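Long-range contacts in endonuclease V isoform X2 (Ciona intestinalis, PDB 6OZI), which probably hydrolyses nucleic acid strands close to inosine, the product of adenosine deamination, in a reaction that depends on metal ions: residues 39-44 with 55-60; 85-90 with 126-131; 116-121 with 142-147. The protein carries 1 engineered substitution. All coordinates share one frame; numbering follows the deposited sequence.

All three contacts are buried, and each has a border with the bound strand. Contact 1 is a hairpin within the sheet and rests on four backbone hydrogen bonds. Contact 3 joins the same sheet further across, where strand 112-116 runs parallel to strand 140-144. It has less backbone pairing and more charge, water and phosphate. Contact 2 lies off the sheet, between the starts of two helices, and is held by apolar and aromatic packing. Contacts 2 and 3 meet at the inosine, with 126-131 lying against 116-121. Contacts 1 and 3 meet where Asp-42 and Asp-116 come together near the DT7 phosphate. Contact 1 touches contact 2 through Phe-41 and Glu-90.

Contact 1 of 3, residues 39-44 with 55-60; sequences GGFDVS and SCMVVL. With nucleotides of chain C.
Phe-41 has CG anti to the backbone N (chi1 164°), which turns its ring across the neighbouring strand toward Cys-56 and Ser-55. Phe-41 CD1 lies 3.3 Å from Cys-56 O. Phe-41 CE1 reaches Ser-55 CB at 3.9 Å. Met-57 leaves its strand on the same face with CG also anti to N. Its chain then bends at chi3 (-71°), and the methyl CE of Met-57 comes to 4.2 Å from Phe-41 CB. Helix 86-104 covers this face: Phe-94 meets the Phe-41 ring edge-to-face, and Glu-97 bonds to Ser-55 OG.

On the other face Val-58 packs against a residue without a side chain. Val-58 CG2 is 3.6 Å from Gly-40 CA, and a CB on Gly-40 would clash with it. Asp-42 stands on this face too, but its carboxylate leads away from the partner strand. Asp-42 OD1 takes a weak bond from Val-43 N at 2.9 Å, which limits the turning of the group. Asp-42 OD2 is bonded to Asn-233, the engineered residue. DT7 OP1 of chain C lies 2.5 Å from Asp-42 OD2.

Four backbone bonds tie the strands. Gly-40 pairs with Val-58, and Asp-42 with Cys-56, each in both directions. Gly-40 N to Val-58 O is 2.9 Å, with an angle of 166° at the hydrogen. Between these rungs lie CA-H...O contacts, such as Phe-41 CA to Cys-56 O at 3.1 Å. This is the antiparallel hairpin of the first two strands in the sheet of the RNase H-like fold, with Asp-42 turned toward the nucleic acid.

Contact 2 of 3, residues 85-90 with 126-131; sequences YLAFRE and CGAASH. With nucleotides of chain C.
The His-131 imidazole offers one face to Ala-87 and an edge to the ring of Phe-88. Ala-87 CB sits 3.7 Å from the imidazole centroid, 30° off the normal, as a CH-pi contact. The Phe-88 pair is a T-shaped (edge-to-face) stack, with centroids 5.2 Å apart and planes at 82°. Phe-88 CE1 and His-131 CE1 approach to 3.8 Å. Trp-12, of helix 6-19, stacks on the Phe-88 ring.

The contact joins the starts of two helices of the RNase H-like fold, 86-104 and 128-136. The second helix belongs to the beta-alpha-beta crossover from strand 112-116 to strand 140-144. His-131 reaches helix 86-104 because its CG is anti to the backbone N (chi1 -169°). An alanine in its place would probably leave the Phe-88 ring without its edge partner and open a gap over Ala-87.

One turn before His-131, at Ala-128, the packing is small and tight. Ala-87 and Ala-128 meet methyl to methyl, with 4.0 Å between the two CB atoms. Leu-86 CG touches the same Ala-128 CB. Both helix starts also reach the inosine DI5 of chain C. Leu-86 N donates to DI5 O6 at 3.3 Å. Gly-127, at the N-cap, lies beside N1 of the base, where a side chain would be crowded. Ala-128 N is 2.8 Å from DI5 N1. The Ala-128 methyl is wedged between protein and base: its CB lies 3.6 Å from Ala-87 N and 3.6 Å from DI5 N1.

Contact 3 of 3, residues 116-121 with 142-147; sequences DGNGFF and GVAKSL. With nucleotides of chain C.
Gly-117 N donates to Val-143 O at 2.7 Å, a backbone bond that ties the end of strand 112-116 to strand 140-144. Beside it Asp-116 and Lys-145 form a salt bridge, with Asp-116 OD1 3.5 Å from Lys-145 NZ. The bridge is long, and two waters reinforce it. Each donates to Asp-116 OD1 and accepts from Lys-145 NZ. One of them also donates to Val-143 O, the other to OP1 of DT7 of chain C.

The Lys-145 chain bends at chi3 (-72°) and chi4, which folds the amine back over the nucleic acid backbone. Lys-145 NZ donates to OP2 of DT7 of chain C at 2.7 Å and also, less closely, to OP1 of A6. Lys-145 N donates to that same A6 OP1 at 2.8 Å in a nearly straight bond (173°). Ser-146 OG donates to the other oxygen, A6 OP2, at 2.9 Å. Asp-42 lies close to Asp-116 OD2, so two acid groups gather near the DT7 phosphate.

Further along, Asn-118 N is 2.9 Å from N3 of the inosine DI5. Asn-118 OD1 approaches Ala-144 CB at 3.2 Å and receives a water that also donates to Ser-146 O. Glycines make room here. A CB on Gly-117 would strike the inosine, and one on Gly-142 would strike Gly-119 N. At the far end of the two segments Leu-147 CD1 meets the edge of the Phe-121 ring, 3.5 Å from Phe-121 CE2, near the ring plane.

Endonuclease V cuts the second phosphodiester 3' of inosine, which here is the DT7 phosphate. Acid groups, a lysine and ordered water around that phosphate are consistent with the active site, with the inosine read a few residues away.

Contact 1 of 3, residues 39-44 with 55-60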
loop_
_atom_site.group_PDB
_atom_site.type_symbol
_atom_site.label_atom_id
_atom_site.label_comp_id
_atom_site.label_asym_id
_atom_site.label_seq_id
_atom_site.Cartn_x
_atom_site.Cartn_y
_atom_site.Cartn_z
ATOM N N GLY A 39 12.943 -8.636 19.791
ATOM C CA GLY A 39 11.766 -7.806 19.926
ATOM C C GLY A 39 11.663 -6.756 18.834
ATOM O O GLY A 39 12.660 -6.361 18.216
ATOM N N GLY A 40 10.424 -6.334 18.579
ATOM C CA GLY A 40 10.167 -5.190 17.739
ATOM C C GLY A 40 9.201 -4.253 18.437
ATOM O O GLY A 40 8.478 -4.638 19.357
ATOM N N PHE A 41 9.212 -3.001 17.995
ATOM C CA PHE A 41 8.318 -1.996 18.549
ATOM C C PHE A 41 8.115 -0.914 17.505
ATOM O O PHE A 41 9.067 -0.515 16.833
ATOM C CB PHE A 41 8.872 -1.379 19.835
ATOM C CG PHE A 41 8.194 -0.098 20.225
ATOM C CD1 PHE A 41 7.028 -0.114 20.968
ATOM C CD2 PHE A 41 8.720 1.127 19.841
ATOM C CE1 PHE A 41 6.402 1.067 21.330
ATOM C CE2 PHE A 41 8.095 2.314 20.198
ATOM C CZ PHE A 41 6.938 2.283 20.945
ATOM N N ASP A 42 6.882 -0.434 17.382
ATOM C CA ASP A 42 6.615 0.641 16.438
ATOM C C ASP A 42 5.368 1.397 16.874
ATOM O O ASP A 42 4.634 0.970 17.769
ATOM C CB ASP A 42 6.461 0.102 15.019
ATOM C CG ASP A 42 6.834 1.116 13.976
ATOM O OD1 ASP A 42 7.268 2.235 14.341
ATOM O OD2 ASP A 42 6.702 0.787 12.781
ATOM N N VAL A 43 5.148 2.540 16.223
ATOM C CA VAL A 43 3.998 3.401 16.474
ATOM C C VAL A 43 3.379 3.796 15.143
ATOM O O VAL A 43 4.083 4.249 14.234
ATOM C CB VAL A 43 4.383 4.662 17.273
ATOM C CG1 VAL A 43 3.182 5.539 17.467
ATOM C CG2 VAL A 43 4.951 4.276 18.638
ATOM N N SER A 44 2.070 3.613 15.030
ATOM C CA SER A 44 1.260 4.118 13.939
ATOM C C SER A 44 0.456 5.310 14.447
ATOM O O SER A 44 0.076 5.359 15.619
ATOM C CB SER A 44 0.329 3.022 13.419
ATOM O OG SER A 44 -0.483 3.479 12.355
ATOM N N SER A 55 0.567 1.983 19.541
ATOM C CA SER A 55 1.875 1.360 19.659
ATOM C C SER A 55 1.738 -0.151 19.504
ATOM O O SER A 55 0.659 -0.719 19.666
ATOM C CB SER A 55 2.527 1.703 20.998
ATOM O OG SER A 55 1.839 1.107 22.082
ATOM N N CYS A 56 2.848 -0.800 19.158
ATOM C CA CYS A 56 2.872 -2.251 19.042
ATOM C C CYS A 56 4.241 -2.770 19.450
ATOM O O CYS A 56 5.273 -2.207 19.065
ATOM C CB CYS A 56 2.556 -2.724 17.615
ATOM S SG CYS A 56 2.699 -4.527 17.370
ATOM N N MET A 57 4.241 -3.849 20.225
ATOM C CA MET A 57 5.468 -4.554 20.561
ATOM C C MET A 57 5.280 -6.013 20.181
ATOM O O MET A 57 4.218 -6.592 20.433
ATOM C CB MET A 57 5.814 -4.408 22.051
ATOM C CG MET A 57 7.034 -5.210 22.492
ATOM S SD MET A 57 7.714 -4.688 24.094
ATOM C CE MET A 57 8.455 -3.098 23.698
ATOM N N VAL A 58 6.296 -6.589 19.538
ATOM C CA VAL A 58 6.267 -7.974 19.093
ATOM C C VAL A 58 7.509 -8.670 19.622
ATOM O O VAL A 58 8.523 -8.036 19.924
ATOM C CB VAL A 58 6.212 -8.099 17.555
ATOM C CG1 VAL A 58 4.898 -7.558 17.006
ATOM C CG2 VAL A 58 7.394 -7.370 16.930
ATOM N N VAL A 59 7.414 -9.991 19.752
ATOM C CA VAL A 59 8.568 -10.833 20.031
ATOM C C VAL A 59 8.550 -11.996 19.050
ATOM O O VAL A 59 7.546 -12.717 18.954
ATOM C CB VAL A 59 8.594 -11.359 21.479
ATOM C CG1 VAL A 59 9.866 -12.165 21.715
ATOM C CG2 VAL A 59 8.510 -10.216 22.478
ATOM N N LEU A 60 9.666 -12.186 18.346
ATOM C CA LEU A 60 9.865 -13.276 17.402
ATOM C C LEU A 60 10.996 -14.164 17.897
ATOM O O LEU A 60 11.971 -13.684 18.479
ATOM C CB LEU A 60 10.215 -12.759 15.998
ATOM C CG LEU A 60 9.106 -12.163 15.129
ATOM C CD1 LEU A 60 8.578 -10.852 15.696
ATOM C CD2 LEU A 60 9.607 -11.962 13.709
ATOM P P DT C 7 8.330 3.623 10.671
ATOM O OP1 DT C 7 8.027 2.294 11.232
ATOM O OP2 DT C 7 8.993 3.712 9.351
ATOM O "O5'" DT C 7 6.997 4.506 10.608
ATOM C "C5'" DT C 7 6.098 4.560 11.712
ATOM C "C4'" DT C 7 4.934 5.475 11.385
ATOM O "O4'" DT C 7 5.455 6.727 10.848
ATOM C "C3'" DT C 7 3.971 4.923 10.325
ATOM O "O3'" DT C 7 2.649 5.304 10.615
ATOM C "C2'" DT C 7 4.462 5.586 9.049
ATOM C "C1'" DT C 7 4.904 6.950 9.567
ATOM N N1 DT C 7 5.912 7.588 8.680
ATOM C C2 DT C 7 5.581 8.758 8.037
ATOM O O2 DT C 7 4.519 9.329 8.203
ATOM N N3 DT C 7 6.553 9.255 7.210
ATOM C C4 DT C 7 7.793 8.695 6.944
ATOM O O4 DT C 7 8.596 9.215 6.175
ATOM C C5 DT C 7 8.074 7.455 7.635
ATOM C C7 DT C 7 9.391 6.760 7.427
ATOM C C6 DT C 7 7.125 6.959 8.454
ATOM P P DA C 8 1.442 4.887 9.633
ATOM O OP1 DA C 8 0.230 4.788 10.469
ATOM O OP2 DA C 8 1.854 3.726 8.811
ATOM O "O5'" DA C 8 1.270 6.157 8.672
ATOM C "C5'" DA C 8 0.875 7.416 9.227
ATOM C "C4'" DA C 8 0.150 8.280 8.203
ATOM O "O4'" DA C 8 1.103 8.921 7.329
ATOM C "C3'" DA C 8 -0.819 7.552 7.284
ATOM O "O3'" DA C 8 -1.853 8.438 6.923
ATOM C "C2'" DA C 8 0.053 7.191 6.083
ATOM C "C1'" DA C 8 1.039 8.356 6.033
ATOM N N9 DA C 8 2.396 7.971 5.658
ATOM C C8 DA C 8 3.115 6.908 6.120
ATOM N N7 DA C 8 4.327 6.834 5.619
ATOM C C5 DA C 8 4.407 7.929 4.775
ATOM C C6 DA C 8 5.433 8.419 3.932
ATOM N N6 DA C 8 6.635 7.838 3.800
ATOM N N1 DA C 8 5.175 9.542 3.233
ATOM C C2 DA C 8 3.978 10.121 3.363
ATOM N N3 DA C 8 2.942 9.750 4.106
ATOM C C4 DA C 8 3.224 8.639 4.794
#

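Contact 2 of 3, residues 85-90 with 126-131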
loop_
_atom_site.group_PDB
_atom_site.type_symbol
_atom_site.label_atom_id
_atom_site.label_comp_id
_atom_site.label_asym_id
_atom_site.label_seq_id
_atom_site.Cartn_x
_atom_site.Cartn_y
_atom_site.Cartn_z
ATOM N N TYR A 85 14.790 13.942 17.238
ATOM C CA TYR A 85 14.033 13.957 18.489
ATOM C C TYR A 85 12.947 12.881 18.523
ATOM O O TYR A 85 11.957 13.020 19.247
ATOM C CB TYR A 85 13.422 15.339 18.728
ATOM C CG TYR A 85 14.461 16.432 18.716
ATOM C CD1 TYR A 85 15.221 16.703 19.843
ATOM C CD2 TYR A 85 14.702 17.179 17.565
ATOM C CE1 TYR A 85 16.190 17.695 19.829
ATOM C CE2 TYR A 85 15.671 18.176 17.541
ATOM C CZ TYR A 85 16.411 18.423 18.670
ATOM O OH TYR A 85 17.370 19.408 18.661
ATOM N N LEU A 86 13.133 11.796 17.763
ATOM C CA LEU A 86 12.154 10.712 17.714
ATOM C C LEU A 86 11.941 10.086 19.091
ATOM O O LEU A 86 10.824 9.632 19.421
ATOM C CB LEU A 86 12.629 9.657 16.705
ATOM C CG LEU A 86 11.832 8.366 16.520
ATOM C CD1 LEU A 86 10.411 8.681 16.050
ATOM C CD2 LEU A 86 12.531 7.432 15.539
ATOM N N ALA A 87 13.006 10.057 19.900
ATOM C CA ALA A 87 12.960 9.389 21.193
ATOM C C ALA A 87 11.873 9.979 22.074
ATOM O O ALA A 87 11.117 9.247 22.715
ATOM C CB ALA A 87 14.320 9.487 21.880
ATOM N N PHE A 88 11.786 11.306 22.132
ATOM C CA PHE A 88 10.793 11.920 23.003
ATOM C C PHE A 88 9.380 11.646 22.517
ATOM O O PHE A 88 8.437 11.714 23.311
ATOM C CB PHE A 88 11.084 13.418 23.118
ATOM C CG PHE A 88 12.484 13.708 23.596
ATOM C CD1 PHE A 88 12.793 13.645 24.946
ATOM C CD2 PHE A 88 13.497 14.002 22.697
ATOM C CE1 PHE A 88 14.077 13.891 25.395
ATOM C CE2 PHE A 88 14.789 14.246 23.141
ATOM C CZ PHE A 88 15.074 14.192 24.490
ATOM N N ARG A 89 9.238 11.256 21.249
ATOM C CA ARG A 89 7.956 10.862 20.685
ATOM C C ARG A 89 7.573 9.433 21.052
ATOM O O ARG A 89 6.378 9.124 21.136
ATOM C CB ARG A 89 7.997 11.013 19.163
ATOM C CG ARG A 89 6.752 10.568 18.424
ATOM C CD ARG A 89 6.725 11.210 17.057
ATOM N NE ARG A 89 5.790 10.583 16.135
ATOM C CZ ARG A 89 4.544 10.996 15.943
ATOM N NH1 ARG A 89 4.074 12.027 16.637
ATOM N NH2 ARG A 89 3.766 10.369 15.065
ATOM N N GLU A 90 8.532 8.529 21.240
ATOM C CA GLU A 90 8.118 7.146 21.469
ATOM C C GLU A 90 8.647 6.509 22.760
ATOM O O GLU A 90 8.429 5.308 22.968
ATOM C CB GLU A 90 8.482 6.286 20.250
ATOM C CG GLU A 90 9.919 6.359 19.823
ATOM C CD GLU A 90 10.196 5.616 18.513
ATOM O OE1 GLU A 90 9.282 5.472 17.664
ATOM O OE2 GLU A 90 11.351 5.176 18.336
ATOM N N CYS A 126 22.878 10.030 20.143
ATOM C CA CYS A 126 21.834 9.599 21.056
ATOM C C CYS A 126 20.506 9.490 20.305
ATOM O O CYS A 126 19.514 10.136 20.648
ATOM C CB CYS A 126 21.738 10.570 22.232
ATOM S SG CYS A 126 20.604 10.084 23.564
ATOM N N GLY A 127 20.472 8.669 19.255
ATOM C CA GLY A 127 19.233 8.436 18.541
ATOM C C GLY A 127 18.261 7.613 19.372
ATOM O O GLY A 127 18.600 7.068 20.426
ATOM N N ALA A 128 17.028 7.503 18.860
ATOM C CA ALA A 128 15.936 6.913 19.636
ATOM C C ALA A 128 16.243 5.483 20.063
ATOM O O ALA A 128 15.907 5.086 21.182
ATOM C CB ALA A 128 14.628 6.966 18.842
ATOM N N ALA A 129 16.891 4.697 19.199
ATOM C CA ALA A 129 17.189 3.312 19.560
ATOM C C ALA A 129 18.093 3.256 20.789
ATOM O O ALA A 129 17.857 2.479 21.727
ATOM C CB ALA A 129 17.833 2.588 18.380
ATOM N N SER A 130 19.134 4.091 20.800
ATOM C CA SER A 130 20.021 4.174 21.957
ATOM C C SER A 130 19.300 4.744 23.169
ATOM O O SER A 130 19.407 4.206 24.275
ATOM C CB SER A 130 21.236 5.034 21.617
ATOM O OG SER A 130 21.904 4.537 20.479
ATOM N N HIS A 131 18.564 5.840 22.973
ATOM C CA HIS A 131 17.840 6.502 24.052
ATOM C C HIS A 131 16.915 5.531 24.784
ATOM O O HIS A 131 16.990 5.368 26.011
ATOM C CB HIS A 131 17.060 7.672 23.450
ATOM C CG HIS A 131 16.471 8.615 24.452
ATOM N ND1 HIS A 131 16.563 9.983 24.317
ATOM C CD2 HIS A 131 15.742 8.396 25.571
ATOM C CE1 HIS A 131 15.937 10.567 25.322
ATOM N NE2 HIS A 131 15.434 9.626 26.100
ATOM P P DI C 5 14.694 12.053 8.167
ATOM O OP1 DI C 5 14.535 11.781 6.696
ATOM O OP2 DI C 5 13.453 12.669 8.765
ATOM O "O5'" DI C 5 15.163 10.690 8.967
ATOM C "C5'" DI C 5 15.925 9.707 8.313
ATOM C "C4'" DI C 5 15.900 8.422 9.124
ATOM O "O4'" DI C 5 16.611 8.724 10.548
ATOM C "C3'" DI C 5 14.671 8.009 9.371
ATOM O "O3'" DI C 5 14.571 6.515 9.316
ATOM C "C2'" DI C 5 14.344 8.461 10.815
ATOM C "C1'" DI C 5 15.726 8.515 11.496
ATOM N N9 DI C 5 15.721 9.617 12.471
ATOM C C8 DI C 5 15.486 10.939 12.470
ATOM N N7 DI C 5 15.636 11.364 13.743
ATOM C C5 DI C 5 15.951 10.326 14.499
ATOM C C6 DI C 5 16.236 10.197 15.995
ATOM O O6 DI C 5 16.189 11.139 16.709
ATOM N N1 DI C 5 16.550 8.924 16.539
ATOM C C2 DI C 5 16.598 7.767 15.694
ATOM N N3 DI C 5 16.321 7.895 14.274
ATOM C C4 DI C 5 15.997 9.227 13.706
#

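Contact 3 of 3, residues 116-121 with 142-147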
loop_
_atom_site.group_PDB
_atom_site.type_symbol
_atom_site.label_atom_id
_atom_site.label_comp_id
_atom_site.label_asym_id
_atom_site.label_seq_id
_atom_site.Cartn_x
_atom_site.Cartn_y
_atom_site.Cartn_z
ATOM N N ASP A 116 13.047 1.196 14.980
ATOM C CA ASP A 116 13.080 1.958 13.738
ATOM C C ASP A 116 13.881 3.237 13.922
ATOM O O ASP A 116 13.650 3.996 14.865
ATOM C CB ASP A 116 11.667 2.311 13.274
ATOM C CG ASP A 116 10.835 1.093 12.949
ATOM O OD1 ASP A 116 11.015 0.548 11.839
ATOM O OD2 ASP A 116 10.000 0.690 13.787
ATOM N N GLY A 117 14.827 3.473 13.031
ATOM C CA GLY A 117 15.645 4.654 13.117
ATOM C C GLY A 117 17.045 4.334 13.593
ATOM O O GLY A 117 17.500 3.187 13.573
ATOM N N ASN A 118 17.722 5.371 14.058
ATOM C CA ASN A 118 19.140 5.304 14.365
ATOM C C ASN A 118 19.390 5.135 15.857
ATOM O O ASN A 118 18.549 5.462 16.699
ATOM C CB ASN A 118 19.834 6.570 13.867
ATOM C CG ASN A 118 19.561 6.829 12.411
ATOM O OD1 ASN A 118 19.660 5.918 11.592
ATOM N ND2 ASN A 118 19.190 8.064 12.076
ATOM N N GLY A 119 20.577 4.623 16.168
ATOM C CA GLY A 119 21.069 4.618 17.529
ATOM C C GLY A 119 22.203 5.610 17.684
ATOM O O GLY A 119 21.965 6.811 17.840
ATOM N N PHE A 120 23.444 5.121 17.618
ATOM C CA PHE A 120 24.613 5.999 17.693
ATOM C C PHE A 120 24.648 6.987 16.529
ATOM O O PHE A 120 25.202 8.085 16.659
ATOM C CB PHE A 120 25.875 5.130 17.720
ATOM C CG PHE A 120 27.169 5.889 17.917
ATOM C CD1 PHE A 120 27.440 6.562 19.102
ATOM C CD2 PHE A 120 28.145 5.867 16.935
ATOM C CE1 PHE A 120 28.650 7.230 19.284
ATOM C CE2 PHE A 120 29.355 6.532 17.110
ATOM C CZ PHE A 120 29.602 7.219 18.283
ATOM N N PHE A 121 24.040 6.624 15.398
ATOM C CA PHE A 121 24.070 7.411 14.161
ATOM C C PHE A 121 23.159 8.630 14.299
ATOM O O PHE A 121 22.055 8.692 13.751
ATOM C CB PHE A 121 23.658 6.515 12.996
ATOM C CG PHE A 121 23.763 7.158 11.650
ATOM C CD1 PHE A 121 24.433 8.355 11.475
ATOM C CD2 PHE A 121 23.199 6.543 10.547
ATOM C CE1 PHE A 121 24.530 8.935 10.216
ATOM C CE2 PHE A 121 23.290 7.110 9.285
ATOM C CZ PHE A 121 23.957 8.307 9.118
ATOM N N GLY A 142 19.580 -0.033 16.149
ATOM C CA GLY A 142 18.909 0.937 15.306
ATOM C C GLY A 142 18.920 0.483 13.855
ATOM O O GLY A 142 19.974 0.155 13.305
ATOM N N VAL A 143 17.736 0.454 13.250
ATOM C CA VAL A 143 17.578 0.084 11.841
ATOM C C VAL A 143 16.775 1.186 11.167
ATOM O O VAL A 143 15.584 1.356 11.456
ATOM C CB VAL A 143 16.889 -1.273 11.653
ATOM C CG1 VAL A 143 16.702 -1.556 10.164
ATOM C CG2 VAL A 143 17.672 -2.388 12.336
ATOM N N ALA A 144 17.412 1.923 10.262
ATOM C CA ALA A 144 16.776 3.024 9.554
ATOM C C ALA A 144 16.603 2.655 8.087
ATOM O O ALA A 144 17.485 2.032 7.486
ATOM C CB ALA A 144 17.598 4.306 9.678
ATOM N N LYS A 145 15.448 3.012 7.526
ATOM C CA LYS A 145 15.152 2.722 6.128
ATOM C C LYS A 145 15.596 3.830 5.189
ATOM O O LYS A 145 15.682 3.603 3.976
ATOM C CB LYS A 145 13.654 2.482 5.941
ATOM C CG LYS A 145 13.119 1.318 6.742
ATOM C CD LYS A 145 11.606 1.193 6.566
ATOM C CE LYS A 145 10.891 2.303 7.301
ATOM N NZ LYS A 145 11.124 2.172 8.765
ATOM N N SER A 146 15.844 5.021 5.716
ATOM C CA SER A 146 16.394 6.120 4.946
ATOM C C SER A 146 17.555 6.720 5.730
ATOM O O SER A 146 17.678 6.537 6.943
ATOM C CB SER A 146 15.329 7.187 4.638
ATOM O OG SER A 146 14.775 7.694 5.842
ATOM N N LEU A 147 18.410 7.434 5.020
ATOM C CA LEU A 147 19.645 7.937 5.594
ATOM C C LEU A 147 19.413 9.318 6.188
ATOM O O LEU A 147 18.860 10.200 5.526
ATOM C CB LEU A 147 20.735 7.998 4.529
ATOM C CG LEU A 147 22.120 8.418 5.003
ATOM C CD1 LEU A 147 22.717 7.307 5.826
ATOM C CD2 LEU A 147 22.990 8.721 3.812
ATOM P P DI C 5 14.694 12.053 8.167
ATOM O OP1 DI C 5 14.535 11.781 6.696
ATOM O OP2 DI C 5 13.453 12.669 8.765
ATOM O "O5'" DI C 5 15.163 10.690 8.967
ATOM C "C5'" DI C 5 15.925 9.707 8.313
ATOM C "C4'" DI C 5 15.900 8.422 9.124
ATOM O "O4'" DI C 5 16.611 8.724 10.548
ATOM C "C3'" DI C 5 14.671 8.009 9.371
ATOM O "O3'" DI C 5 14.571 6.515 9.316
ATOM C "C2'" DI C 5 14.344 8.461 10.815
ATOM C "C1'" DI C 5 15.726 8.515 11.496
ATOM N N9 DI C 5 15.721 9.617 12.471
ATOM C C8 DI C 5 15.486 10.939 12.470
ATOM N N7 DI C 5 15.636 11.364 13.743
ATOM C C5 DI C 5 15.951 10.326 14.499
ATOM C C6 DI C 5 16.236 10.197 15.995
ATOM O O6 DI C 5 16.189 11.139 16.709
ATOM N N1 DI C 5 16.550 8.924 16.539
ATOM C C2 DI C 5 16.598 7.767 15.694
ATOM N N3 DI C 5 16.321 7.895 14.274
ATOM C C4 DI C 5 15.997 9.227 13.706
ATOM P P A C 6 13.214 5.807 8.824
ATOM O OP1 A C 6 13.410 4.337 8.893
ATOM O OP2 A C 6 12.805 6.447 7.547
ATOM O "O5'" A C 6 12.145 6.177 9.944
ATOM C "C5'" A C 6 12.210 5.592 11.238
ATOM C "C4'" A C 6 11.029 6.012 12.069
ATOM O "O4'" A C 6 11.045 7.452 12.217
ATOM C "C3'" A C 6 9.677 5.712 11.450
ATOM O "O3'" A C 6 9.243 4.397 11.731
ATOM C "C2'" A C 6 8.775 6.791 12.034
ATOM O "O2'" A C 6 8.357 6.444 13.346
ATOM C "C1'" A C 6 9.735 7.964 12.144
ATOM N N9 A C 6 9.675 8.908 11.013
ATOM C C8 A C 6 10.674 9.173 10.104
ATOM N N7 A C 6 10.366 10.104 9.236
ATOM C C5 A C 6 9.087 10.491 9.609
ATOM C C6 A C 6 8.197 11.453 9.091
ATOM N N6 A C 6 8.472 12.232 8.038
ATOM N N1 A C 6 6.999 11.592 9.704
ATOM C C2 A C 6 6.717 10.814 10.757
ATOM N N3 A C 6 7.471 9.882 11.335
ATOM C C4 A C 6 8.655 9.772 10.709
ATOM P P DT C 7 8.330 3.623 10.671
ATOM O OP1 DT C 7 8.027 2.294 11.232
ATOM O OP2 DT C 7 8.993 3.712 9.351
ATOM O "O5'" DT C 7 6.997 4.506 10.608
ATOM C "C5'" DT C 7 6.098 4.560 11.712
ATOM C "C4'" DT C 7 4.934 5.475 11.385
ATOM O "O4'" DT C 7 5.455 6.727 10.848
ATOM C "C3'" DT C 7 3.971 4.923 10.325
ATOM O "O3'" DT C 7 2.649 5.304 10.615
ATOM C "C2'" DT C 7 4.462 5.586 9.049
ATOM C "C1'" DT C 7 4.904 6.950 9.567
ATOM N N1 DT C 7 5.912 7.588 8.680
ATOM C C2 DT C 7 5.581 8.758 8.037
ATOM O O2 DT C 7 4.519 9.329 8.203
ATOM N N3 DT C 7 6.553 9.255 7.210
ATOM C C4 DT C 7 7.793 8.695 6.944
ATOM O O4 DT C 7 8.596 9.215 6.175
ATOM C C5 DT C 7 8.074 7.455 7.635
ATOM C C7 DT C 7 9.391 6.760 7.427
ATOM C C6 DT C 7 7.125 6.959 8.454
HETATM O O HOH W 1 9.502 0.197 9.810
HETATM O O HOH W 2 13.193 0.978 10.131
HETATM O O HOH W 3 19.564 6.781 8.988
#